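Local coordinates for transcription inhibitor protein Gfh1 (Thermus thermophilus, PDB 2F23), which shuts down every catalytic activity of RNA polymerase by partly blocking its substrate site so that NTPs cannot bind, at residues A[11-14]-A[15-19]. Numbering follows the deposited sequence.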
loop_
_atom_site.group_PDB
_atom_site.type_symbol
_atom_site.label_atom_id
_atom_site.label_comp_id
_atom_site.label_asym_id
_atom_site.label_seq_id
_atom_site.Cartn_x
_atom_site.Cartn_y
_atom_site.Cartn_z
ATOM N N GLY A 11 -8.789 1.565 7.570
ATOM C CA GLY A 11 -7.788 0.824 6.821
ATOM C C GLY A 11 -8.407 -0.313 6.036
ATOM O O GLY A 11 -8.047 -0.554 4.879
ATOM N N TYR A 12 -9.331 -1.025 6.675
ATOM C CA TYR A 12 -10.021 -2.135 6.032
ATOM C C TYR A 12 -10.824 -1.597 4.851
ATOM O O TYR A 12 -10.780 -2.151 3.753
ATOM C CB TYR A 12 -10.961 -2.822 7.023
ATOM C CG TYR A 12 -11.622 -4.063 6.470
ATOM C CD1 TYR A 12 -11.067 -5.323 6.680
ATOM C CD2 TYR A 12 -12.799 -3.976 5.729
ATOM C CE1 TYR A 12 -11.673 -6.473 6.166
ATOM C CE2 TYR A 12 -13.408 -5.110 5.210
ATOM C CZ TYR A 12 -12.844 -6.355 5.432
ATOM O OH TYR A 12 -13.450 -7.477 4.909
ATOM N N GLU A 13 -11.557 -0.512 5.089
ATOM C CA GLU A 13 -12.368 0.113 4.046
ATOM C C GLU A 13 -11.528 0.476 2.827
ATOM O O GLU A 13 -11.904 0.189 1.690
ATOM C CB GLU A 13 -13.041 1.386 4.574
ATOM C CG GLU A 13 -13.878 2.115 3.516
ATOM C CD GLU A 13 -14.553 3.364 4.051
ATOM O OE1 GLU A 13 -15.034 3.330 5.204
ATOM O OE2 GLU A 13 -14.617 4.372 3.318
ATOM N N ARG A 14 -10.391 1.116 3.062
ATOM C CA ARG A 14 -9.533 1.514 1.956
ATOM C C ARG A 14 -9.055 0.318 1.143
ATOM O O ARG A 14 -9.129 0.334 -0.082
ATOM C CB ARG A 14 -8.327 2.300 2.463
ATOM C CG ARG A 14 -8.689 3.574 3.203
ATOM C CD ARG A 14 -7.467 4.443 3.475
ATOM N NE ARG A 14 -7.136 5.316 2.351
ATOM C CZ ARG A 14 -6.615 4.907 1.198
ATOM N NH1 ARG A 14 -6.352 3.624 0.998
ATOM N NH2 ARG A 14 -6.355 5.786 0.241
ATOM N N LEU A 15 -8.565 -0.715 1.823
ATOM C CA LEU A 15 -8.078 -1.893 1.123
ATOM C C LEU A 15 -9.179 -2.644 0.382
ATOM O O LEU A 15 -8.942 -3.168 -0.705
ATOM C CB LEU A 15 -7.357 -2.828 2.099
ATOM C CG LEU A 15 -6.051 -2.254 2.658
ATOM C CD1 LEU A 15 -5.434 -3.253 3.617
ATOM C CD2 LEU A 15 -5.087 -1.946 1.518
ATOM N N MET A 16 -10.375 -2.712 0.962
ATOM C CA MET A 16 -11.472 -3.406 0.289
ATOM C C MET A 16 -11.861 -2.642 -0.967
ATOM O O MET A 16 -12.148 -3.244 -2.005
ATOM C CB MET A 16 -12.694 -3.545 1.200
ATOM C CG MET A 16 -13.878 -4.270 0.543
ATOM S SD MET A 16 -13.504 -5.979 0.002
ATOM C CE MET A 16 -13.017 -6.639 1.557
ATOM N N GLN A 17 -11.879 -1.316 -0.871
ATOM C CA GLN A 17 -12.215 -0.492 -2.028
ATOM C C GLN A 17 -11.148 -0.709 -3.091
ATOM O O GLN A 17 -11.458 -0.815 -4.275
ATOM C CB GLN A 17 -12.274 0.991 -1.645
ATOM C CG GLN A 17 -13.339 1.307 -0.605
ATOM C CD GLN A 17 -13.312 2.752 -0.146
ATOM O OE1 GLN A 17 -12.247 3.333 0.054
ATOM N NE2 GLN A 17 -14.491 3.336 0.040
ATOM N N GLN A 18 -9.891 -0.781 -2.667
ATOM C CA GLN A 18 -8.805 -1.001 -3.612
ATOM C C GLN A 18 -8.970 -2.362 -4.277
ATOM O O GLN A 18 -8.734 -2.508 -5.479
ATOM C CB GLN A 18 -7.451 -0.935 -2.910
ATOM C CG GLN A 18 -6.283 -1.050 -3.876
ATOM C CD GLN A 18 -4.940 -1.001 -3.184
ATOM O OE1 GLN A 18 -3.897 -0.940 -3.835
ATOM N NE2 GLN A 18 -4.956 -1.029 -1.856
ATOM N N LEU A 19 -9.363 -3.362 -3.493
ATOM C CA LEU A 19 -9.573 -4.705 -4.022
ATOM C C LEU A 19 -10.672 -4.700 -5.086
ATOM O O LEU A 19 -10.545 -5.346 -6.120
ATOM C CB LEU A 19 -9.944 -5.673 -2.896
ATOM C CG LEU A 19 -10.346 -7.099 -3.289
ATOM C CD1 LEU A 19 -9.259 -7.735 -4.139
ATOM C CD2 LEU A 19 -10.580 -7.918 -2.027
HETATM O O HOH W 1 -12.502 5.685 1.530
#
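Successive i to i+4 hydrogen bonds tie Gly11–Arg14 to Leu15–Gln18, Met16 N donating to Tyr12 O at 2.9 Å and Gln18 N to Arg14 O at 2.9 Å. On one flank a water links two side chains a turn apart, donating to Glu13 OE2 at 3.1 Å and to Gln17 OE1 at 2.8 Å. The carboxylate and amide planes stand 76° apart. Gln17 CG, set beside its own backbone N (chi1 -62°), passes 2.9 Å from Glu13 O, and the extended chain beyond it brings the amide back over the preceding turn. A leucine here would probably leave the water without its amide acceptor and the Glu13 carboxylate less restrained. Elsewhere on the helix, Met16 bends twice, its CE obliquely approaching the Tyr12 ring, 3.9 Å from Tyr12 CZ; the two side chains lie side by side, pointing the same way, and both touch Leu69. Leu15 also packs on Leu69 of helix 46-71 and meets Val137, while Gln18 NE2 hydrogen-bonds to Glu148 OE2. Polar Glu13 and Gln17 on one flank, with Leu15 and Met16 packed on helix 46-71, are consistent with an amphipathic helix of the predicted coiled coil, here at the base of the GreA/GreB-type N-terminal hairpin, beside the C-terminal domain.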